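Local coordinates for amyloid-like protein 1 (Homo sapiens, PDB 3PMR) that probably binds heparin and contributes to cell adhesion, its all-helical E2 domain pairing with a second copy in a mode shared with the amyloid precursor protein, at residues A102-Q107 / Q141-H146; A110-F115 / R134-A139. All coordinates share one frame; numbering follows the deposited sequence.

Interaction 1: A102-Q107 / Q141-H146. With PO4 (phosphate ion), chain F.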
ATOM      1  N   ALA B 102      -5.388  -8.240 -16.981  1.00 25.17           N
ATOM      2  CA  ALA B 102      -6.349  -8.719 -17.979  1.00 27.80           C
ATOM      3  C   ALA B 102      -7.203  -7.598 -18.528  1.00 29.50           C
ATOM      4  O   ALA B 102      -7.498  -7.560 -19.724  1.00 34.10           O
ATOM      5  CB  ALA B 102      -7.240  -9.814 -17.388  1.00 36.22           C
ATOM      6  N   LEU B 103      -7.608  -6.686 -17.651  1.00 23.11           N
ATOM      7  CA  LEU B 103      -8.420  -5.550 -18.065  1.00 34.68           C
ATOM      8  C   LEU B 103      -7.595  -4.688 -19.033  1.00 34.77           C
ATOM      9  O   LEU B 103      -8.069  -4.306 -20.107  1.00 34.45           O
ATOM     10  CB  LEU B 103      -8.840  -4.731 -16.842  1.00 33.76           C
ATOM     11  CG  LEU B 103      -9.788  -3.557 -17.096  1.00 51.12           C
ATOM     12  CD1 LEU B 103     -11.009  -4.036 -17.882  1.00 53.70           C
ATOM     13  CD2 LEU B 103     -10.214  -2.945 -15.769  1.00 47.54           C
ATOM     14  N   ILE B 104      -6.357  -4.392 -18.650  1.00 30.50           N
ATOM     15  CA  ILE B 104      -5.470  -3.615 -19.498  1.00 28.23           C
ATOM     16  C   ILE B 104      -5.309  -4.282 -20.883  1.00 34.59           C
ATOM     17  O   ILE B 104      -5.324  -3.603 -21.909  1.00 28.13           O
ATOM     18  CB  ILE B 104      -4.087  -3.452 -18.821  1.00 31.85           C
ATOM     19  CG1 ILE B 104      -4.188  -2.391 -17.712  1.00 42.88           C
ATOM     20  CG2 ILE B 104      -3.036  -3.088 -19.851  1.00 29.25           C
ATOM     21  CD1 ILE B 104      -2.913  -2.218 -16.895  1.00 39.63           C
ATOM     22  N   ASN B 105      -5.155  -5.605 -20.905  1.00 22.50           N
ATOM     23  CA  ASN B 105      -5.006  -6.329 -22.162  1.00 24.36           C
ATOM     24  C   ASN B 105      -6.308  -6.310 -22.939  1.00 23.67           C
ATOM     25  O   ASN B 105      -6.309  -6.129 -24.156  1.00 26.89           O
ATOM     26  CB  ASN B 105      -4.570  -7.786 -21.930  1.00 26.75           C
ATOM     27  CG  ASN B 105      -3.117  -7.898 -21.510  1.00 31.73           C
ATOM     28  OD1 ASN B 105      -2.316  -7.021 -21.796  1.00 31.91           O
ATOM     29  ND2 ASN B 105      -2.769  -8.996 -20.847  1.00 30.01           N
ATOM     30  N   ASP B 106      -7.423  -6.489 -22.237  1.00 24.45           N
ATOM     31  CA  ASP B 106      -8.721  -6.469 -22.901  1.00 30.16           C
ATOM     32  C   ASP B 106      -9.000  -5.097 -23.504  1.00 29.34           C
ATOM     33  O   ASP B 106      -9.512  -5.000 -24.609  1.00 28.20           O
ATOM     34  CB  ASP B 106      -9.840  -6.825 -21.919  1.00 30.98           C
ATOM     35  N   GLN B 107      -8.678  -4.032 -22.775  1.00 30.30           N
ATOM     36  CA  GLN B 107      -8.929  -2.694 -23.300  1.00 26.03           C
ATOM     37  C   GLN B 107      -8.045  -2.344 -24.494  1.00 21.34           C
ATOM     38  O   GLN B 107      -8.459  -1.595 -25.364  1.00 27.35           O
ATOM     39  CB  GLN B 107      -8.761  -1.650 -22.199  1.00 26.83           C
ATOM     40  CG  GLN B 107      -9.850  -1.756 -21.157  1.00 39.27           C
ATOM     41  CD  GLN B 107      -9.665  -0.801 -20.004  1.00 49.79           C
ATOM     42  OE1 GLN B 107      -8.573  -0.275 -19.778  1.00 46.49           O
ATOM     43  NE2 GLN B 107     -10.737  -0.585 -19.245  1.00 50.60           N
ATOM     44  N   GLN B 141      -0.562   3.684 -23.259  1.00 23.86           N
ATOM     45  CA  GLN B 141       0.038   4.513 -22.224  1.00 30.64           C
ATOM     46  C   GLN B 141      -0.263   3.865 -20.876  1.00 32.25           C
ATOM     47  O   GLN B 141       0.596   3.797 -20.002  1.00 29.93           O
ATOM     48  CB  GLN B 141      -0.547   5.923 -22.245  1.00 31.96           C
ATOM     49  CG  GLN B 141      -0.020   6.792 -21.121  1.00 47.19           C
ATOM     50  CD  GLN B 141      -0.782   8.091 -20.975  1.00 63.53           C
ATOM     51  OE1 GLN B 141      -2.017   8.105 -20.950  1.00 56.11           O
ATOM     52  NE2 GLN B 141      -0.051   9.193 -20.864  1.00 66.62           N
ATOM     53  N   LYS B 142      -1.489   3.375 -20.714  1.00 27.33           N
ATOM     54  CA  LYS B 142      -1.871   2.723 -19.459  1.00 30.00           C
ATOM     55  C   LYS B 142      -0.995   1.488 -19.196  1.00 25.98           C
ATOM     56  O   LYS B 142      -0.570   1.253 -18.071  1.00 26.89           O
ATOM     57  CB  LYS B 142      -3.348   2.322 -19.508  1.00 24.00           C
ATOM     58  CG  LYS B 142      -3.907   1.869 -18.180  1.00 42.25           C
ATOM     59  CD  LYS B 142      -5.422   1.970 -18.156  1.00 57.60           C
ATOM     60  CE  LYS B 142      -5.917   1.944 -16.727  1.00 86.27           C
ATOM     61  NZ  LYS B 142      -5.206   2.998 -15.958  1.00 83.54           N
ATOM     62  N   GLU B 143      -0.740   0.702 -20.239  1.00 22.96           N
ATOM     63  CA  GLU B 143       0.101  -0.494 -20.125  1.00 21.02           C
ATOM     64  C   GLU B 143       1.559  -0.131 -19.815  1.00 17.73           C
ATOM     65  O   GLU B 143       2.257  -0.834 -19.085  1.00 26.14           O
ATOM     66  CB  GLU B 143       0.035  -1.305 -21.422  1.00 19.07           C
ATOM     67  CG  GLU B 143       1.015  -2.480 -21.486  1.00 33.54           C
ATOM     68  CD  GLU B 143       0.640  -3.493 -22.563  1.00 40.56           C
ATOM     69  OE1 GLU B 143      -0.295  -3.198 -23.345  1.00 35.83           O
ATOM     70  OE2 GLU B 143       1.275  -4.573 -22.627  1.00 35.71           O
ATOM     71  N   GLN B 144       2.008   0.974 -20.386  1.00 20.87           N
ATOM     72  CA  GLN B 144       3.361   1.438 -20.164  1.00 24.87           C
ATOM     73  C   GLN B 144       3.512   1.876 -18.712  1.00 22.84           C
ATOM     74  O   GLN B 144       4.464   1.493 -18.032  1.00 25.41           O
ATOM     75  CB  GLN B 144       3.673   2.614 -21.088  1.00 22.85           C
ATOM     76  CG  GLN B 144       5.044   3.182 -20.851  1.00 33.66           C
ATOM     77  CD  GLN B 144       5.349   4.323 -21.774  1.00 51.23           C
ATOM     78  OE1 GLN B 144       4.936   5.460 -21.539  1.00 45.08           O
ATOM     79  NE2 GLN B 144       6.068   4.026 -22.850  1.00 46.90           N
ATOM     80  N   ARG B 145       2.563   2.673 -18.239  1.00 23.93           N
ATOM     81  CA  ARG B 145       2.599   3.154 -16.863  1.00 26.03           C
ATOM     82  C   ARG B 145       2.517   1.991 -15.890  1.00 25.31           C
ATOM     83  O   ARG B 145       3.139   2.011 -14.828  1.00 25.93           O
ATOM     84  CB  ARG B 145       1.452   4.145 -16.616  1.00 29.70           C
ATOM     85  CG  ARG B 145       1.710   5.529 -17.230  1.00 24.38           C
ATOM     86  CD  ARG B 145       0.476   6.418 -17.186  1.00 38.76           C
ATOM     87  NE  ARG B 145      -0.005   6.651 -15.827  1.00 41.41           N
ATOM     88  CZ  ARG B 145       0.647   7.356 -14.904  1.00 53.56           C
ATOM     89  NH1 ARG B 145       1.821   7.908 -15.185  1.00 44.45           N
ATOM     90  NH2 ARG B 145       0.121   7.511 -13.696  1.00 41.48           N
ATOM     91  N   HIS B 146       1.770   0.961 -16.263  1.00 23.11           N
ATOM     92  CA  HIS B 146       1.634  -0.193 -15.393  1.00 24.16           C
ATOM     93  C   HIS B 146       2.980  -0.890 -15.250  1.00 29.49           C
ATOM     94  O   HIS B 146       3.384  -1.269 -14.152  1.00 24.64           O
ATOM     95  CB  HIS B 146       0.598  -1.157 -15.952  1.00 25.03           C
ATOM     96  CG  HIS B 146       0.367  -2.348 -15.084  1.00 33.29           C
ATOM     97  ND1 HIS B 146       1.121  -3.496 -15.182  1.00 35.09           N
ATOM     98  CD2 HIS B 146      -0.493  -2.546 -14.056  1.00 32.72           C
ATOM     99  CE1 HIS B 146       0.739  -4.350 -14.249  1.00 29.80           C
ATOM    100  NE2 HIS B 146      -0.238  -3.796 -13.552  1.00 44.02           N
TER
HETATM  101  P   PO4 F   4      -3.034   5.117 -14.446  1.00 53.50           P
HETATM  102  O1  PO4 F   4      -1.716   4.489 -14.718  1.00 48.17           O
HETATM  103  O2  PO4 F   4      -3.762   5.316 -15.727  1.00 49.69           O
HETATM  104  O3  PO4 F   4      -3.831   4.231 -13.555  1.00 55.31           O
HETATM  105  O4  PO4 F   4      -2.830   6.432 -13.780  1.00 59.10           O
HETATM  106  O   HOH W   1       0.309  -6.486 -20.778  1.00 43.15           O

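Interaction 2: A110-F115 / R134-A139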
ATOM      1  N   ALA B 110      -9.665  -4.240 -27.450  1.00 18.22           N
ATOM      2  CA  ALA B 110     -10.918  -3.620 -27.858  1.00 21.58           C
ATOM      3  C   ALA B 110     -10.628  -2.337 -28.647  1.00 26.18           C
ATOM      4  O   ALA B 110     -11.268  -2.062 -29.662  1.00 25.42           O
ATOM      5  CB  ALA B 110     -11.767  -3.292 -26.638  1.00 23.35           C
ATOM      6  N   ALA B 111      -9.660  -1.558 -28.178  1.00 21.27           N
ATOM      7  CA  ALA B 111      -9.302  -0.304 -28.831  1.00 22.52           C
ATOM      8  C   ALA B 111      -8.663  -0.532 -30.207  1.00 28.41           C
ATOM      9  O   ALA B 111      -8.827   0.295 -31.109  1.00 27.82           O
ATOM     10  CB  ALA B 111      -8.366   0.504 -27.935  1.00 23.74           C
ATOM     11  N   LEU B 112      -7.939  -1.641 -30.367  1.00 21.45           N
ATOM     12  CA  LEU B 112      -7.314  -1.959 -31.650  1.00 26.76           C
ATOM     13  C   LEU B 112      -8.412  -2.255 -32.659  1.00 23.92           C
ATOM     14  O   LEU B 112      -8.382  -1.767 -33.791  1.00 29.62           O
ATOM     15  CB  LEU B 112      -6.385  -3.180 -31.540  1.00 29.96           C
ATOM     16  CG  LEU B 112      -5.767  -3.671 -32.862  1.00 35.40           C
ATOM     17  CD1 LEU B 112      -4.970  -2.552 -33.512  1.00 36.65           C
ATOM     18  CD2 LEU B 112      -4.864  -4.865 -32.606  1.00 35.75           C
ATOM     19  N   GLU B 113      -9.377  -3.067 -32.243  1.00 23.60           N
ATOM     20  CA  GLU B 113     -10.500  -3.422 -33.093  1.00 32.89           C
ATOM     21  C   GLU B 113     -11.231  -2.145 -33.548  1.00 30.02           C
ATOM     22  O   GLU B 113     -11.534  -1.993 -34.721  1.00 30.66           O
ATOM     23  CB  GLU B 113     -11.463  -4.343 -32.337  1.00 36.90           C
ATOM     24  CG  GLU B 113     -12.640  -4.822 -33.171  1.00 43.18           C
ATOM     25  CD  GLU B 113     -13.597  -5.729 -32.400  1.00 65.41           C
ATOM     26  OE1 GLU B 113     -14.266  -5.250 -31.456  1.00 54.26           O
ATOM     27  OE2 GLU B 113     -13.677  -6.927 -32.743  1.00 61.36           O
ATOM     28  N   GLY B 114     -11.503  -1.233 -32.619  1.00 31.92           N
ATOM     29  CA  GLY B 114     -12.184   0.006 -32.973  1.00 37.86           C
ATOM     30  C   GLY B 114     -11.394   0.871 -33.953  1.00 34.18           C
ATOM     31  O   GLY B 114     -11.954   1.455 -34.877  1.00 30.40           O
ATOM     32  N   PHE B 115     -10.085   0.951 -33.752  1.00 32.00           N
ATOM     33  CA  PHE B 115      -9.223   1.744 -34.625  1.00 29.96           C
ATOM     34  C   PHE B 115      -9.229   1.174 -36.040  1.00 33.02           C
ATOM     35  O   PHE B 115      -9.200   1.920 -37.021  1.00 31.44           O
ATOM     36  CB  PHE B 115      -7.802   1.755 -34.067  1.00 28.43           C
ATOM     37  CG  PHE B 115      -6.770   2.300 -35.017  1.00 30.32           C
ATOM     38  CD1 PHE B 115      -6.840   3.613 -35.465  1.00 25.52           C
ATOM     39  CD2 PHE B 115      -5.697   1.509 -35.425  1.00 31.98           C
ATOM     40  CE1 PHE B 115      -5.848   4.141 -36.296  1.00 33.21           C
ATOM     41  CE2 PHE B 115      -4.702   2.028 -36.254  1.00 29.68           C
ATOM     42  CZ  PHE B 115      -4.779   3.343 -36.690  1.00 28.58           C
ATOM     43  N   ARG B 134      -6.565   7.629 -30.739  1.00 25.21           N
ATOM     44  CA  ARG B 134      -6.294   8.218 -29.433  1.00 26.12           C
ATOM     45  C   ARG B 134      -6.588   7.214 -28.328  1.00 30.38           C
ATOM     46  O   ARG B 134      -5.824   7.074 -27.379  1.00 30.79           O
ATOM     47  CB  ARG B 134      -7.134   9.473 -29.200  1.00 35.14           C
ATOM     48  CG  ARG B 134      -7.020  10.005 -27.772  1.00 46.40           C
ATOM     49  CD  ARG B 134      -7.837  11.276 -27.550  1.00 53.77           C
ATOM     50  NE  ARG B 134      -7.603  11.845 -26.223  1.00 89.45           N
ATOM     51  CZ  ARG B 134      -8.003  11.288 -25.080  1.00 98.07           C
ATOM     52  NH1 ARG B 134      -8.671  10.140 -25.091  1.00 90.96           N
ATOM     53  NH2 ARG B 134      -7.724  11.877 -23.923  1.00 87.36           N
ATOM     54  N   ARG B 135      -7.703   6.510 -28.466  1.00 25.96           N
ATOM     55  CA  ARG B 135      -8.106   5.524 -27.487  1.00 30.89           C
ATOM     56  C   ARG B 135      -7.105   4.365 -27.430  1.00 26.27           C
ATOM     57  O   ARG B 135      -6.809   3.852 -26.353  1.00 23.82           O
ATOM     58  CB  ARG B 135      -9.513   5.031 -27.827  1.00 35.54           C
ATOM     59  CG  ARG B 135     -10.037   3.911 -26.957  1.00 40.39           C
ATOM     60  CD  ARG B 135     -11.556   3.902 -26.978  1.00 56.93           C
ATOM     61  NE  ARG B 135     -12.096   2.614 -26.566  1.00 66.07           N
ATOM     62  CZ  ARG B 135     -12.420   1.643 -27.413  1.00 80.84           C
ATOM     63  NH1 ARG B 135     -12.263   1.825 -28.720  1.00 99.37           N
ATOM     64  NH2 ARG B 135     -12.891   0.489 -26.959  1.00 49.50           N
ATOM     65  N   TYR B 136      -6.577   3.962 -28.581  1.00 23.09           N
ATOM     66  CA  TYR B 136      -5.602   2.872 -28.618  1.00 23.58           C
ATOM     67  C   TYR B 136      -4.288   3.317 -27.972  1.00 25.40           C
ATOM     68  O   TYR B 136      -3.660   2.558 -27.237  1.00 26.41           O
ATOM     69  CB  TYR B 136      -5.347   2.430 -30.060  1.00 21.68           C
ATOM     70  CG  TYR B 136      -4.330   1.313 -30.191  1.00 27.99           C
ATOM     71  CD1 TYR B 136      -4.621   0.014 -29.755  1.00 27.59           C
ATOM     72  CD2 TYR B 136      -3.073   1.555 -30.740  1.00 28.24           C
ATOM     73  CE1 TYR B 136      -3.682  -1.011 -29.868  1.00 38.48           C
ATOM     74  CE2 TYR B 136      -2.125   0.535 -30.854  1.00 32.83           C
ATOM     75  CZ  TYR B 136      -2.437  -0.742 -30.419  1.00 33.92           C
ATOM     76  OH  TYR B 136      -1.504  -1.747 -30.541  1.00 40.96           O
ATOM     77  N   LEU B 137      -3.881   4.553 -28.244  1.00 24.87           N
ATOM     78  CA  LEU B 137      -2.642   5.079 -27.680  1.00 27.17           C
ATOM     79  C   LEU B 137      -2.778   5.232 -26.172  1.00 27.69           C
ATOM     80  O   LEU B 137      -1.824   5.018 -25.432  1.00 25.81           O
ATOM     81  CB  LEU B 137      -2.291   6.429 -28.322  1.00 33.97           C
ATOM     82  CG  LEU B 137      -1.960   6.336 -29.813  1.00 21.98           C
ATOM     83  CD1 LEU B 137      -1.586   7.689 -30.374  1.00 32.05           C
ATOM     84  CD2 LEU B 137      -0.804   5.373 -29.987  1.00 26.07           C
ATOM     85  N   ARG B 138      -3.968   5.603 -25.710  1.00 26.06           N
ATOM     86  CA  ARG B 138      -4.177   5.745 -24.279  1.00 33.08           C
ATOM     87  C   ARG B 138      -4.172   4.371 -23.616  1.00 30.93           C
ATOM     88  O   ARG B 138      -3.772   4.236 -22.462  1.00 27.13           O
ATOM     89  CB  ARG B 138      -5.489   6.474 -23.986  1.00 26.45           C
ATOM     90  CG  ARG B 138      -5.467   7.920 -24.443  1.00 33.05           C
ATOM     91  CD  ARG B 138      -6.490   8.767 -23.706  1.00 43.68           C
ATOM     92  NE  ARG B 138      -7.385   7.961 -22.881  1.00 76.18           N
ATOM     93  N   ALA B 139      -4.620   3.354 -24.343  1.00 24.87           N
ATOM     94  CA  ALA B 139      -4.615   1.999 -23.802  1.00 24.79           C
ATOM     95  C   ALA B 139      -3.143   1.583 -23.647  1.00 28.00           C
ATOM     96  O   ALA B 139      -2.775   0.916 -22.679  1.00 24.88           O
ATOM     97  CB  ALA B 139      -5.332   1.057 -24.749  1.00 29.93           C
TER
HETATM   98  O   HOH W   2     -10.029   2.720 -30.832  1.00 19.42           O

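Interaction 1: A102-Q107 / Q141-H146
An antiparallel helix pair of the all-helical E2 domain, with a phosphate bound on its second helix, illustrates how one turn can serve both packing and charge. Ile104 of helix 64-119 is the apolar wedge. Its CG1 stands anti to the carbonyl carbon (chi1 -77°) and the chain runs on extended, which carries CD1 to within 3.7 Å of His146 CD2, obliquely to the imidazole. The other branch, CG2, meets Glu143 CB at 3.9 Å. Beyond that apolar stem, Glu143 OE1 forms a salt bridge with Arg108, while OE2 binds both Arg179 and His172; these partners would probably favour the ionised form, although Glu140 OE2 stands close to OE1. A water also donates to Glu143 OE2 at 2.8 Å and to Asn105 OD1, an oxygen that Arg108 binds too, so it bridges the two segments beside the direct Arg108 salt bridge. Lys142 passes Gln107 and then bends at its last torsion (chi4 53°), leaving NZ 2.7 Å from phosphate O2. Arg149 also holds this ion, which probably came from the crystallisation liquor; its binding here is consistent with affinity for anionic heparin. Arg145, salt-bridged through NH2 to Glu39 of the second subunit, bends at chi3 and presents the edge of its guanidinium to phosphorus, with NE donating to phosphate O1 at 3.0 Å and NH2 to O4 at 3.1 Å.

Interaction 2: A110-F115 / R134-A139
Small residues let two antiparallel helices of the E2 domain come together closely, and the methyl of Ala111 is the bump on which this contact turns. It drops into a hollow on helix 126-157, with Ala111 CB 3.7 Å from Tyr136 CA, the CG of Arg135 beside it and the methyl of Ala139 a turn further along. Larger groups flank this small knob. The Tyr136 ring, its CG anti to the backbone N (chi1 179°), runs side by side with Leu112, so that Leu112 CB lies 3.8 Å from Tyr136 CE1 and Leu112 CD1 sits over one ring face. Arg135 reaches across, extended from CG to NE, and lays a face of its guanidinium over the backbone, NH1 coming 3.6 Å from Ala111 CA. A CB on Gly114 would crowd that same NH1, so the bare backbone suits the arginine. A water donates to Ala111 O at 2.7 Å and accepts a weak bond from Arg135 NH1. An alanine at Tyr136 would remove the ring and would probably loosen the packing against Leu112 and against the third helix behind it. That third helix is 159-187, whose Arg179 and Ser183 touch Tyr136 and whose Ser183 also meets Phe115; Leu137 touches Val180 on helix 159-187 and Leu204 and Leu205 on helix 191-207.

Interactions 1 and 2 are successive steps along one helical hairpin, helix 64-119 against helix 126-157, with their centres about 11 Å apart. Interaction 2 lies nearer the connecting turn, and there the local axes approach to 8.4 Å, against 10.0 Å at interaction 1, a difference that fits the small Ala111 at one step and the larger Ile104 at the other. The two sites touch where Gln107 O lies 4.1 Å from Ala139 CB. Arg179 of helix 159-187 joins them too, pairing with Glu143 and packing on Tyr136. The phosphate and the second subunit belong to interaction 1; no other chain of the assembly touches segments 110-115 and 134-139.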